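Local structure of cyclic nucleotide-gated potassium channel mll3241 (Mesorhizobium loti, 4MUV) at residues M59-E64 against E126-T131; S75-G78 against F82-E85; G84-I89 against P93-V98. The protein forms a tetrameric potassium channel activated by cyclic AMP, of which this chain is the cytoplasmic cyclic nucleotide-binding domain, here with cyclic GMP bound. The protein carries 3 engineered substitutions. All blocks are in the same frame, centred on the assembly; numbering follows the deposited sequence. Where two conformers were deposited one is given.

Interaction 1 (M59-E64 against E126-T131); sequences MFFVVE and EIFRKT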
ATOM      1  N   MET A  59      -2.046  -4.147  -1.631  1.00  8.13           N
ATOM      2  CA  MET A  59      -1.845  -2.700  -1.555  1.00  7.75           C
ATOM      3  C   MET A  59      -0.419  -2.436  -1.101  1.00  7.73           C
ATOM      4  O   MET A  59       0.340  -3.375  -0.820  1.00  8.84           O
ATOM      5  CB  MET A  59      -2.866  -2.002  -0.659  1.00  7.82           C
ATOM      6  CG  MET A  59      -2.734  -2.358   0.799  1.00 10.20           C
ATOM      7  SD  MET A  59      -3.658  -1.269   1.898  1.00 11.79           S
ATOM      8  CE  MET A  59      -2.741   0.251   1.687  1.00 11.71           C
ATOM      9  N   PHE A  60      -0.050  -1.161  -1.069  1.00  7.36           N
ATOM     10  CA  PHE A  60       1.344  -0.766  -0.949  1.00  7.51           C
ATOM     11  C   PHE A  60       1.478   0.433  -0.019  1.00  7.42           C
ATOM     12  O   PHE A  60       0.690   1.390  -0.095  1.00  8.81           O
ATOM     13  CB  PHE A  60       1.902  -0.365  -2.298  1.00  9.18           C
ATOM     14  CG  PHE A  60       1.780  -1.427  -3.352  1.00 10.56           C
ATOM     15  CD1 PHE A  60       2.791  -2.354  -3.529  1.00 12.37           C
ATOM     16  CD2 PHE A  60       0.684  -1.467  -4.185  1.00 11.40           C
ATOM     17  CE1 PHE A  60       2.704  -3.328  -4.502  1.00 14.67           C
ATOM     18  CE2 PHE A  60       0.582  -2.445  -5.171  1.00 13.98           C
ATOM     19  CZ  PHE A  60       1.596  -3.374  -5.326  1.00 15.50           C
ATOM     20  N   PHE A  61       2.494   0.387   0.849  1.00  7.69           N
ATOM     21  CA  PHE A  61       2.883   1.499   1.717  1.00  7.94           C
ATOM     22  C   PHE A  61       4.183   2.054   1.185  1.00  8.26           C
ATOM     23  O   PHE A  61       5.162   1.339   1.031  1.00  9.46           O
ATOM     24  CB  PHE A  61       3.030   1.009   3.155  1.00  8.85           C
ATOM     25  CG  PHE A  61       1.754   0.459   3.682  1.00  9.34           C
ATOM     26  CD1 PHE A  61       1.413  -0.858   3.464  1.00  9.80           C
ATOM     27  CD2 PHE A  61       0.852   1.282   4.335  1.00  9.14           C
ATOM     28  CE1 PHE A  61       0.214  -1.345   3.909  1.00 11.58           C
ATOM     29  CE2 PHE A  61      -0.363   0.795   4.762  1.00 10.50           C
ATOM     30  CZ  PHE A  61      -0.678  -0.523   4.553  1.00 12.99           C
ATOM     31  N   VAL A  62       4.195   3.356   0.883  1.00  8.19           N
ATOM     32  CA  VAL A  62       5.416   3.992   0.379  1.00  8.97           C
ATOM     33  C   VAL A  62       6.347   4.274   1.551  1.00  8.65           C
ATOM     34  O   VAL A  62       5.940   4.877   2.548  1.00 10.24           O
ATOM     35  CB  VAL A  62       5.115   5.317  -0.345  1.00  8.82           C
ATOM     36  CG1 VAL A  62       6.375   5.939  -0.885  1.00  8.94           C
ATOM     37  CG2 VAL A  62       4.118   5.099  -1.474  1.00 10.32           C
ATOM     38  N   VAL A  63       7.600   3.828   1.451  1.00  9.47           N
ATOM     39  CA  VAL A  63       8.531   3.994   2.560  1.00 10.06           C
ATOM     40  C   VAL A  63       9.804   4.736   2.201  1.00 13.13           C
ATOM     41  O   VAL A  63      10.445   5.234   3.112  1.00 14.17           O
ATOM     42  CB  VAL A  63       8.775   2.634   3.318  1.00 11.67           C
ATOM     43  CG1 VAL A  63       7.521   2.211   4.099  1.00 12.54           C
ATOM     44  CG2 VAL A  63       9.186   1.532   2.398  1.00 12.50           C
ATOM     45  N   GLU A  64      10.152   4.815   0.915  1.00 12.36           N
ATOM     46  CA  GLU A  64      11.281   5.622   0.420  1.00 12.65           C
ATOM     47  C   GLU A  64      10.941   6.034  -1.005  1.00 10.87           C
ATOM     48  O   GLU A  64      10.402   5.227  -1.761  1.00 11.51           O
ATOM     49  CB  GLU A  64      12.606   4.828   0.380  1.00 13.40           C
ATOM     50  CG  GLU A  64      13.046   4.156   1.689  1.00 15.81           C
ATOM     51  CD  GLU A  64      14.309   3.318   1.542  1.00 16.97           C
ATOM     52  OE1 GLU A  64      14.489   2.632   0.506  1.00 17.10           O
ATOM     53  OE2 GLU A  64      15.115   3.318   2.477  1.00 17.44           O
ATOM     54  N   GLU A 126     -11.314   1.959   9.193  1.00 15.70           N
ATOM     55  CA  GLU A 126     -12.019   3.208   8.919  0.55 16.35           C
ATOM     56  C   GLU A 126     -11.150   4.205   8.165  1.00 14.73           C
ATOM     57  O   GLU A 126     -11.639   4.913   7.283  1.00 14.52           O
ATOM     58  CB  GLU A 126     -12.535   3.833  10.224  0.55 20.05           C
ATOM     59  CG  GLU A 126     -13.455   5.046  10.025  0.55 23.92           C
ATOM     60  CD  GLU A 126     -14.819   4.674   9.457  0.55 27.10           C
ATOM     61  OE1 GLU A 126     -14.995   3.534   8.980  0.55 28.45           O
ATOM     62  OE2 GLU A 126     -15.731   5.526   9.492  0.55 30.03           O
ATOM     63  N   ILE A 127      -9.862   4.268   8.518  1.00 13.00           N
ATOM     64  CA  ILE A 127      -8.945   5.132   7.769  1.00 13.57           C
ATOM     65  C   ILE A 127      -8.900   4.704   6.304  1.00 11.37           C
ATOM     66  O   ILE A 127      -8.953   5.554   5.410  1.00 12.08           O
ATOM     67  CB  ILE A 127      -7.541   5.157   8.376  1.00 14.96           C
ATOM     68  CG1 ILE A 127      -7.593   5.949   9.684  1.00 18.20           C
ATOM     69  CG2 ILE A 127      -6.514   5.770   7.411  1.00 15.89           C
ATOM     70  CD1 ILE A 127      -6.415   5.705  10.597  1.00 20.83           C
ATOM     71  N   PHE A 128      -8.828   3.406   6.030  1.00 11.01           N
ATOM     72  CA  PHE A 128      -8.815   2.951   4.630  1.00 11.02           C
ATOM     73  C   PHE A 128     -10.134   3.314   3.932  1.00 10.99           C
ATOM     74  O   PHE A 128     -10.140   3.778   2.792  1.00 11.98           O
ATOM     75  CB  PHE A 128      -8.588   1.440   4.550  1.00 11.13           C
ATOM     76  CG  PHE A 128      -7.185   0.987   4.883  1.00 10.53           C
ATOM     77  CD1 PHE A 128      -6.080   1.672   4.444  1.00 11.89           C
ATOM     78  CD2 PHE A 128      -6.995  -0.141   5.659  1.00 12.80           C
ATOM     79  CE1 PHE A 128      -4.824   1.213   4.739  1.00 12.75           C
ATOM     80  CE2 PHE A 128      -5.741  -0.601   5.947  1.00 13.72           C
ATOM     81  CZ  PHE A 128      -4.650   0.083   5.494  1.00 13.01           C
ATOM     82  N   ARG A 129     -11.248   3.093   4.625  1.00 11.71           N
ATOM     83  CA  ARG A 129     -12.560   3.331   4.037  1.00 12.71           C
ATOM     84  C   ARG A 129     -12.697   4.825   3.698  1.00 12.12           C
ATOM     85  O   ARG A 129     -13.159   5.189   2.605  1.00 12.19           O
ATOM     86  CB  ARG A 129     -13.686   2.876   4.982  1.00 16.36           C
ATOM     87  CG  ARG A 129     -15.099   2.932   4.346  1.00 21.20           C
ATOM     88  CD  ARG A 129     -16.216   2.607   5.339  1.00 26.17           C
ATOM     89  NE  ARG A 129     -16.335   3.636   6.371  1.00 28.26           N
ATOM     90  CZ  ARG A 129     -16.931   4.813   6.206  1.00 30.70           C
ATOM     91  NH1 ARG A 129     -17.491   5.139   5.052  1.00 32.92           N
ATOM     92  NH2 ARG A 129     -16.963   5.671   7.212  1.00 32.99           N
ATOM     93  N   LYS A 130     -12.290   5.693   4.621  1.00 12.16           N
ATOM     94  CA  LYS A 130     -12.383   7.135   4.381  1.00 11.72           C
ATOM     95  C   LYS A 130     -11.407   7.625   3.320  1.00 10.10           C
ATOM     96  O   LYS A 130     -11.730   8.516   2.551  1.00 10.58           O
ATOM     97  CB  LYS A 130     -12.216   7.909   5.676  1.00 15.61           C
ATOM     98  CG  LYS A 130     -13.410   7.764   6.593  1.00 21.25           C
ATOM     99  CD  LYS A 130     -13.219   8.543   7.878  1.00 28.87           C
ATOM    100  CE  LYS A 130     -14.401   8.348   8.798  1.00 35.56           C
ATOM    101  NZ  LYS A 130     -14.186   8.934  10.148  1.00 38.94           N
ATOM    102  N   THR A 131     -10.216   7.050   3.272  1.00 10.10           N
ATOM    103  CA  THR A 131      -9.239   7.400   2.237  1.00 10.07           C
ATOM    104  C   THR A 131      -9.794   7.050   0.850  1.00  8.53           C
ATOM    105  O   THR A 131      -9.682   7.843  -0.087  1.00  8.95           O
ATOM    106  CB  THR A 131      -7.883   6.704   2.493  1.00 12.52           C
ATOM    107  OG1 THR A 131      -7.319   7.210   3.707  1.00 15.35           O
ATOM    108  CG2 THR A 131      -6.922   6.985   1.363  1.00 15.58           C
TER
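Met59 turns its CG in between the backbone N and the carbonyl carbon (chi1 67°), and a bend at chi3 (-68°) brings the methyl round toward Phe128. Phe128 keeps its CG beside the backbone N (chi1 -72°), which sends the ring out from the helix to Met59. The result is a Met-aromatic contact between the β-roll and the C-terminal helix 122-139 of a cyclic nucleotide-binding domain. The sulfur SD of Met59 lies 4.4 Å from the centroid of the Phe128 ring. Methyl and sulfur both come obliquely onto the CE1-CZ part of the ring: Met59 CE is 3.8 Å from Phe128 CE1, and Met59 SD is 4.0 Å from Phe128 CZ.

The contact is small, apolar and buried. Strand and helix backbones stay well apart, with the CA atoms of Met59 and Phe128 10.9 Å from each other, so side chains span the gap. Phe128 is shared with other parts of the fold. Its ring meets Phe82 edge-to-face and also packs on Phe114 of helix 111-120. Away from the strand, the helix carries a salt bridge from Arg129 to Glu126, seen with Glu126 in one of its two conformers.

Phe61, two residues on along strand 58-64, adds a second touch on Phe128. It has a further ring neighbour in Phe23. The side chains of Phe61 and Phe128 stand at about a right angle, and the rings meet edge to edge, with Phe61 CZ 4.1 Å from Phe128 CZ.

Interaction 2 (S75-G78 against F82-E85); sequences SELG and FFGE. Engineered in segment 75-78: Ser75 (natural residue Val). With PCG (cyclic guanosine monophosphate), chain C.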
ATOM      1  N   SER A  75      -1.458  13.227  -8.561  1.00 13.77           N
ATOM      2  CA  SER A  75      -0.758  13.492  -7.314  1.00 14.78           C
ATOM      3  C   SER A  75       0.466  12.607  -7.170  1.00 11.96           C
ATOM      4  O   SER A  75       0.650  11.629  -7.894  1.00 13.08           O
ATOM      5  CB  SER A  75      -1.701  13.295  -6.128  1.00 19.03           C
ATOM      6  OG  SER A  75      -2.178  11.975  -6.075  1.00 19.79           O
ATOM      7  N   GLU A  76       1.334  13.020  -6.265  1.00 13.70           N
ATOM      8  CA  GLU A  76       2.520  12.264  -5.914  0.58 14.54           C
ATOM      9  C   GLU A  76       2.368  11.808  -4.460  1.00 14.28           C
ATOM     10  O   GLU A  76       1.937  12.586  -3.597  1.00 18.44           O
ATOM     11  CB  GLU A  76       3.776  13.132  -6.112  0.58 17.95           C
ATOM     12  CG  GLU A  76       5.112  12.359  -6.138  0.58 21.17           C
ATOM     13  CD  GLU A  76       6.332  13.240  -6.400  0.58 23.67           C
ATOM     14  OE1 GLU A  76       6.338  14.410  -5.952  0.58 27.47           O
ATOM     15  OE2 GLU A  76       7.295  12.749  -7.036  0.58 21.36           O
ATOM     16  N   LEU A  77       2.709  10.558  -4.199  1.00 11.71           N
ATOM     17  CA  LEU A  77       2.666  10.006  -2.850  1.00 11.98           C
ATOM     18  C   LEU A  77       4.077   9.640  -2.417  1.00 11.12           C
ATOM     19  O   LEU A  77       4.764   8.882  -3.091  1.00 12.85           O
ATOM     20  CB  LEU A  77       1.775   8.781  -2.776  1.00 11.64           C
ATOM     21  CG  LEU A  77       0.326   8.951  -3.254  1.00 14.22           C
ATOM     22  CD1 LEU A  77      -0.405   7.633  -3.213  1.00 13.76           C
ATOM     23  CD2 LEU A  77      -0.393   9.966  -2.408  1.00 17.94           C
ATOM     24  N   GLY A  78       4.484  10.179  -1.280  1.00 11.26           N
ATOM     25  CA  GLY A  78       5.802   9.947  -0.703  1.00 11.84           C
ATOM     26  C   GLY A  78       5.756   9.083   0.549  1.00 10.99           C
ATOM     27  O   GLY A  78       4.734   8.477   0.857  1.00 10.37           O
ATOM     28  N   PHE A  82       0.006   5.615   1.239  1.00  7.98           N
ATOM     29  CA  PHE A  82      -0.337   4.259   0.798  1.00  7.35           C
ATOM     30  C   PHE A  82      -1.295   4.338  -0.372  1.00  7.46           C
ATOM     31  O   PHE A  82      -1.970   5.347  -0.589  1.00  7.63           O
ATOM     32  CB  PHE A  82      -0.898   3.392   1.932  1.00  8.64           C
ATOM     33  CG  PHE A  82      -2.092   3.983   2.611  1.00  8.77           C
ATOM     34  CD1 PHE A  82      -3.354   3.921   2.035  1.00  8.68           C
ATOM     35  CD2 PHE A  82      -1.969   4.597   3.847  1.00 11.72           C
ATOM     36  CE1 PHE A  82      -4.459   4.461   2.654  1.00 10.98           C
ATOM     37  CE2 PHE A  82      -3.074   5.149   4.474  1.00 13.19           C
ATOM     38  CZ  PHE A  82      -4.328   5.071   3.868  1.00 13.00           C
ATOM     39  N   PHE A  83      -1.305   3.276  -1.165  1.00  7.54           N
ATOM     40  CA  PHE A  83      -2.196   3.170  -2.316  1.00  7.23           C
ATOM     41  C   PHE A  83      -2.522   1.712  -2.597  1.00  7.41           C
ATOM     42  O   PHE A  83      -1.798   0.808  -2.187  1.00  7.69           O
ATOM     43  CB  PHE A  83      -1.566   3.862  -3.526  1.00  8.02           C
ATOM     44  CG  PHE A  83      -0.304   3.225  -4.021  1.00  7.54           C
ATOM     45  CD1 PHE A  83       0.923   3.594  -3.511  1.00  7.60           C
ATOM     46  CD2 PHE A  83      -0.340   2.275  -5.022  1.00  7.59           C
ATOM     47  CE1 PHE A  83       2.085   2.994  -3.976  1.00  8.29           C
ATOM     48  CE2 PHE A  83       0.822   1.677  -5.478  1.00  8.64           C
ATOM     49  CZ  PHE A  83       2.026   2.032  -4.966  1.00  8.40           C
ATOM     50  N   GLY A  84      -3.622   1.505  -3.331  1.00  7.46           N
ATOM     51  CA  GLY A  84      -4.090   0.169  -3.676  1.00  8.39           C
ATOM     52  C   GLY A  84      -5.181  -0.361  -2.774  1.00  8.13           C
ATOM     53  O   GLY A  84      -5.704  -1.447  -3.012  1.00  9.49           O
ATOM     54  N   GLU A  85      -5.535   0.415  -1.748  1.00  8.27           N
ATOM     55  CA  GLU A  85      -6.599   0.003  -0.835  1.00  9.77           C
ATOM     56  C   GLU A  85      -7.973  -0.029  -1.496  1.00 10.89           C
ATOM     57  O   GLU A  85      -8.818  -0.809  -1.115  1.00 12.09           O
ATOM     58  CB  GLU A  85      -6.664   0.919   0.401  1.00 10.65           C
ATOM     59  CG  GLU A  85      -7.203   2.345   0.198  1.00 10.25           C
ATOM     60  CD  GLU A  85      -6.273   3.212  -0.651  1.00 10.00           C
ATOM     61  OE1 GLU A  85      -5.041   2.971  -0.639  1.00  9.58           O
ATOM     62  OE2 GLU A  85      -6.771   4.124  -1.342  1.00 10.12           O
TER
HETATM   63  PA  PCG C 401      -6.752   1.302  -6.403  1.00  7.07           P
HETATM   64  O1A PCG C 401      -6.756  -0.099  -5.828  1.00  8.00           O
HETATM   65  O2A PCG C 401      -7.975   1.723  -7.137  1.00  8.23           O
HETATM   66  O5' PCG C 401      -5.535   1.437  -7.344  1.00  7.12           O
HETATM   67  C5' PCG C 401      -5.096   2.666  -7.711  1.00  8.86           C
HETATM   68  C4' PCG C 401      -4.840   3.482  -6.431  1.00  7.32           C
HETATM   69  O4' PCG C 401      -4.313   4.856  -6.559  1.00  8.14           O
HETATM   70  C3' PCG C 401      -6.009   3.595  -5.713  1.00  7.02           C
HETATM   71  O3' PCG C 401      -6.482   2.309  -5.204  1.00  7.25           O
HETATM   72  C2' PCG C 401      -5.595   4.635  -4.593  1.00  7.42           C
HETATM   73  O2' PCG C 401      -5.086   3.925  -3.464  1.00  8.00           O
HETATM   74  C1' PCG C 401      -4.605   5.432  -5.193  1.00  6.67           C
HETATM   75  N9  PCG C 401      -4.902   6.824  -5.356  1.00  7.65           N
HETATM   76  C8  PCG C 401      -4.254   7.887  -4.775  1.00  8.03           C
HETATM   77  N7  PCG C 401      -4.858   9.043  -5.053  1.00  8.12           N
HETATM   78  C5  PCG C 401      -5.930   8.707  -5.845  1.00  7.64           C
HETATM   79  C6  PCG C 401      -6.953   9.513  -6.452  1.00  8.99           C
HETATM   80  O6  PCG C 401      -7.048  10.762  -6.368  1.00  9.19           O
HETATM   81  N1  PCG C 401      -7.874   8.803  -7.183  1.00  7.74           N
HETATM   82  C2  PCG C 401      -7.878   7.422  -7.299  1.00  9.44           C
HETATM   83  N2  PCG C 401      -8.845   6.831  -8.025  1.00 10.62           N
HETATM   84  N3  PCG C 401      -6.920   6.618  -6.736  1.00  8.23           N
HETATM   85  C4  PCG C 401      -5.958   7.342  -6.000  1.00  7.87           C
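Leu77 sends its CD1 methyl against the start of the pocket wall at Phe82 and Phe83. This is the tight part of the contact. CD1 rests on the carbonyl O of Phe82 in van der Waals contact at 3.8 Å. Its apolar touch is on CB of Phe83, at 4.0 Å, where the two side chains pass at a slant. The backbone puts Phe83 CB between Leu77 and the ribose, while chi1 (65°) sends the ring off from there. Phe83 CB lies 3.5 Å from O2' of the cyclic GMP.

The same short segment grips that ribose hydroxyl. Gly84 N donates to O2' at 2.8 Å, and O2' donates to Glu85 OE2 at 2.7 Å. The hydroxyl thus both accepts and donates, which fixes the sugar in the manner of cyclic nucleotide-binding domains. Gly84 has a positive phi (97°), a backbone shape suited to a residue without CB.

At the 75-76 end nothing meets segment 82-85. Glu76 is exposed, and OG of the engineered Ser75 stays 4.1 Å from N7 of the guanine.

Arg135 of helix 122-139 adds a salt bridge to Glu85, a bond to the Phe82 carbonyl and a touch on Leu77. Strand 75-77 forms the edge of one sheet beside strand 67-70, while strand 82-83 forms the edge of the other beside strand 58-64.

Interaction 3 (G84-I89 against P93-V98); sequences GEMALI and PRSATV. With PCG (cyclic guanosine monophosphate), chain C.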
ATOM      1  N   GLY A  84      -3.622   1.505  -3.331  1.00  7.46           N
ATOM      2  CA  GLY A  84      -4.090   0.169  -3.676  1.00  8.39           C
ATOM      3  C   GLY A  84      -5.181  -0.361  -2.774  1.00  8.13           C
ATOM      4  O   GLY A  84      -5.704  -1.447  -3.012  1.00  9.49           O
ATOM      5  N   GLU A  85      -5.535   0.415  -1.748  1.00  8.27           N
ATOM      6  CA  GLU A  85      -6.599   0.003  -0.835  1.00  9.77           C
ATOM      7  C   GLU A  85      -7.973  -0.029  -1.496  1.00 10.89           C
ATOM      8  O   GLU A  85      -8.818  -0.809  -1.115  1.00 12.09           O
ATOM      9  CB  GLU A  85      -6.664   0.919   0.401  1.00 10.65           C
ATOM     10  CG  GLU A  85      -7.203   2.345   0.198  1.00 10.25           C
ATOM     11  CD  GLU A  85      -6.273   3.212  -0.651  1.00 10.00           C
ATOM     12  OE1 GLU A  85      -5.041   2.971  -0.639  1.00  9.58           O
ATOM     13  OE2 GLU A  85      -6.771   4.124  -1.342  1.00 10.12           O
ATOM     14  N   MET A  86      -8.205   0.794  -2.508  1.00  9.76           N
ATOM     15  CA  MET A  86      -9.559   0.919  -3.029  1.00 10.39           C
ATOM     16  C   MET A  86     -10.055  -0.377  -3.634  1.00 10.87           C
ATOM     17  O   MET A  86     -11.194  -0.772  -3.392  1.00 13.52           O
ATOM     18  CB  MET A  86      -9.654   2.071  -4.031  1.00 10.29           C
ATOM     19  CG  MET A  86      -9.488   3.432  -3.380  1.00 11.49           C
ATOM     20  SD  MET A  86      -9.231   4.802  -4.523  1.00 11.70           S
ATOM     21  CE  MET A  86     -10.876   4.926  -5.207  1.00 13.09           C
ATOM     22  N   ALA A  87      -9.213  -1.052  -4.409  1.00 10.49           N
ATOM     23  CA  ALA A  87      -9.634  -2.309  -5.037  1.00 11.18           C
ATOM     24  C   ALA A  87      -9.873  -3.379  -3.990  1.00 14.35           C
ATOM     25  O   ALA A  87     -10.743  -4.237  -4.159  1.00 16.38           O
ATOM     26  CB  ALA A  87      -8.597  -2.779  -6.003  1.00 12.44           C
ATOM     27  N   LEU A  88      -9.099  -3.344  -2.908  1.00 12.38           N
ATOM     28  CA  LEU A  88      -9.272  -4.330  -1.849  1.00 14.16           C
ATOM     29  C   LEU A  88     -10.576  -4.147  -1.080  1.00 17.51           C
ATOM     30  O   LEU A  88     -11.201  -5.128  -0.664  1.00 23.01           O
ATOM     31  CB  LEU A  88      -8.083  -4.328  -0.896  1.00 14.32           C
ATOM     32  CG  LEU A  88      -6.712  -4.563  -1.512  1.00 13.72           C
ATOM     33  CD1 LEU A  88      -5.627  -4.621  -0.439  1.00 15.01           C
ATOM     34  CD2 LEU A  88      -6.700  -5.824  -2.339  1.00 17.48           C
ATOM     35  N   ILE A  89     -10.988  -2.896  -0.911  1.00 16.93           N
ATOM     36  CA  ILE A  89     -12.250  -2.605  -0.218  1.00 20.06           C
ATOM     37  C   ILE A  89     -13.489  -2.832  -1.067  1.00 23.37           C
ATOM     38  O   ILE A  89     -14.488  -3.321  -0.576  1.00 24.75           O
ATOM     39  CB  ILE A  89     -12.336  -1.147   0.196  1.00 20.16           C
ATOM     40  CG1 ILE A  89     -11.254  -0.843   1.200  1.00 17.01           C
ATOM     41  CG2 ILE A  89     -13.747  -0.825   0.812  1.00 24.56           C
ATOM     42  CD1 ILE A  89     -11.001   0.649   1.385  1.00 19.07           C
ATOM     43  N   PRO A  93     -11.999  -3.243  -9.960  1.00 14.11           N
ATOM     44  CA  PRO A  93     -10.676  -3.115 -10.558  1.00 11.89           C
ATOM     45  C   PRO A  93      -9.952  -1.866 -10.081  1.00  9.03           C
ATOM     46  O   PRO A  93     -10.561  -0.935  -9.559  1.00 10.17           O
ATOM     47  CB  PRO A  93     -10.992  -3.034 -12.054  1.00 16.36           C
ATOM     48  CG  PRO A  93     -12.315  -3.750 -12.181  1.00 19.18           C
ATOM     49  CD  PRO A  93     -13.065  -3.336 -10.976  1.00 17.47           C
ATOM     50  N   ARG A  94      -8.653  -1.839 -10.292  1.00  8.81           N
ATOM     51  CA  ARG A  94      -7.876  -0.653  -9.998  1.00  8.62           C
ATOM     52  C   ARG A  94      -8.514   0.563 -10.650  1.00  8.03           C
ATOM     53  O   ARG A  94      -8.951   0.519 -11.812  1.00  9.30           O
ATOM     54  CB  ARG A  94      -6.457  -0.782 -10.538  1.00  8.12           C
ATOM     55  CG  ARG A  94      -5.584  -1.875  -9.962  1.00  8.49           C
ATOM     56  CD  ARG A  94      -5.390  -1.713  -8.479  1.00  8.32           C
ATOM     57  NE  ARG A  94      -4.426  -2.680  -7.981  1.00  8.66           N
ATOM     58  CZ  ARG A  94      -4.206  -2.924  -6.702  1.00  8.72           C
ATOM     59  NH1 ARG A  94      -4.896  -2.293  -5.768  1.00  8.78           N
ATOM     60  NH2 ARG A  94      -3.272  -3.813  -6.355  1.00 11.07           N
ATOM     61  N   SER A  95      -8.534   1.665  -9.921  1.00  8.15           N
ATOM     62  CA  SER A  95      -9.202   2.876 -10.367  1.00  8.29           C
ATOM     63  C   SER A  95      -8.272   3.920 -10.964  1.00  9.01           C
ATOM     64  O   SER A  95      -8.747   4.938 -11.462  1.00  9.77           O
ATOM     65  CB  SER A  95     -10.006   3.517  -9.227  1.00  8.85           C
ATOM     66  OG  SER A  95      -9.145   4.014  -8.206  1.00  8.97           O
ATOM     67  N   ALA A  96      -6.967   3.658 -10.923  1.00  8.57           N
ATOM     68  CA  ALA A  96      -5.978   4.576 -11.470  1.00  9.93           C
ATOM     69  C   ALA A  96      -4.684   3.802 -11.646  1.00  8.81           C
ATOM     70  O   ALA A  96      -4.429   2.834 -10.941  1.00  9.34           O
ATOM     71  CB  ALA A  96      -5.763   5.752 -10.531  1.00 10.16           C
ATOM     72  N   THR A  97      -3.868   4.275 -12.584  1.00 10.18           N
ATOM     73  CA  THR A  97      -2.526   3.758 -12.781  1.00  9.93           C
ATOM     74  C   THR A  97      -1.551   4.509 -11.867  1.00  9.50           C
ATOM     75  O   THR A  97      -1.520   5.746 -11.847  1.00 10.78           O
ATOM     76  CB  THR A  97      -2.129   3.877 -14.247  1.00 10.62           C
ATOM     77  OG1 THR A  97      -3.036   3.065 -15.003  1.00 11.65           O
ATOM     78  CG2 THR A  97      -0.680   3.413 -14.482  1.00 11.20           C
ATOM     79  N   VAL A  98      -0.788   3.745 -11.108  1.00  9.06           N
ATOM     80  CA  VAL A  98       0.219   4.277 -10.209  1.00  8.69           C
ATOM     81  C   VAL A  98       1.560   3.750 -10.689  1.00  9.41           C
ATOM     82  O   VAL A  98       1.717   2.560 -10.913  1.00 10.30           O
ATOM     83  CB  VAL A  98      -0.048   3.835  -8.751  1.00  8.72           C
ATOM     84  CG1 VAL A  98       0.993   4.429  -7.805  1.00  9.23           C
ATOM     85  CG2 VAL A  98      -1.460   4.188  -8.329  1.00  9.31           C
TER
HETATM   86  PA  PCG C 401      -6.752   1.302  -6.403  1.00  7.07           P
HETATM   87  O1A PCG C 401      -6.756  -0.099  -5.828  1.00  8.00           O
HETATM   88  O2A PCG C 401      -7.975   1.723  -7.137  1.00  8.23           O
HETATM   89  O5' PCG C 401      -5.535   1.437  -7.344  1.00  7.12           O
HETATM   90  C5' PCG C 401      -5.096   2.666  -7.711  1.00  8.86           C
HETATM   91  C4' PCG C 401      -4.840   3.482  -6.431  1.00  7.32           C
HETATM   92  O4' PCG C 401      -4.313   4.856  -6.559  1.00  8.14           O
HETATM   93  C3' PCG C 401      -6.009   3.595  -5.713  1.00  7.02           C
HETATM   94  O3' PCG C 401      -6.482   2.309  -5.204  1.00  7.25           O
HETATM   95  C2' PCG C 401      -5.595   4.635  -4.593  1.00  7.42           C
HETATM   96  O2' PCG C 401      -5.086   3.925  -3.464  1.00  8.00           O
HETATM   97  C1' PCG C 401      -4.605   5.432  -5.193  1.00  6.67           C
HETATM   98  N9  PCG C 401      -4.902   6.824  -5.356  1.00  7.65           N
HETATM   99  C8  PCG C 401      -4.254   7.887  -4.775  1.00  8.03           C
HETATM  100  N7  PCG C 401      -4.858   9.043  -5.053  1.00  8.12           N
HETATM  101  C5  PCG C 401      -5.930   8.707  -5.845  1.00  7.64           C
HETATM  102  C6  PCG C 401      -6.953   9.513  -6.452  1.00  8.99           C
HETATM  103  O6  PCG C 401      -7.048  10.762  -6.368  1.00  9.19           O
HETATM  104  N1  PCG C 401      -7.874   8.803  -7.183  1.00  7.74           N
HETATM  105  C2  PCG C 401      -7.878   7.422  -7.299  1.00  9.44           C
HETATM  106  N2  PCG C 401      -8.845   6.831  -8.025  1.00 10.62           N
HETATM  107  N3  PCG C 401      -6.920   6.618  -6.736  1.00  8.23           N
HETATM  108  C4  PCG C 401      -5.958   7.342  -6.000  1.00  7.87           C
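Arg94 meets Gly84 beside the phosphate of cyclic GMP. They belong to the phosphate-binding cassette of the domain, a short helix (85-90) followed by a loop that leads into strand 97-100.

The polar bonds centre on the phosphate. O1A takes a bond from Ala87 N in the first turn of the helix (3.0 Å) and one from Arg94 NH1 (2.9 Å). NH1 also makes a weak bond of 3.0 Å to Gly84 O, bent to 126°. Both acceptors lie in the guanidinium plane, at its edge. Arg94 starts out away from the helix, but a turn at chi2 (-60°) brings its end back. NH2 is held by the carbonyl of Arg58, which fixes the rotation of the group. The buried guanidinium and the start of the helix would together help to offset the phosphate charge.

Van der Waals contacts fill in round these bonds. Ala87 CB packs 3.7 Å from Arg94 NH1. Met86 lies alongside the ribose, with SD 3.6 Å from C2', and bends at chi3 so that its CE reaches Ser95 OG. Val98 CG2 approaches the ribose ring oxygen O4'.

Ser95 links phosphate to base. Its N donates to O2A, and its OG donates to the same oxygen at 2.8 Å. The guanine is syn, which swings its amino group over to this serine. That amino group is absent from adenine, so the last bond belongs to cyclic GMP: N2 donates to Ser95 OG at 2.8 Å, nearly straight at 170°.

In the fold
Strand 58-64 comes first, and its partner on helix 122-139 comes last, so interaction 1 closes a long loop. The other two contacts lie within that loop in sequence, overlapping at Gly84 and Glu85. Interaction 2 closes a short loop that passes from one sheet to the other, from strand 75-77 to strand 82-83. Interaction 3 closes a second short loop, from helix 85-90 to the loop 93-95 that leads into strand 97-100. Strand 82-83 pairs with strand 58-64, through Phe60 N and Phe83 O, which joins interactions 1 and 2. Interactions 2 and 3 both line the nucleotide pocket. Interaction 1 joins helix 122-139 to the roll, where Met59 and Phe128 also pack on the 84-89 segment.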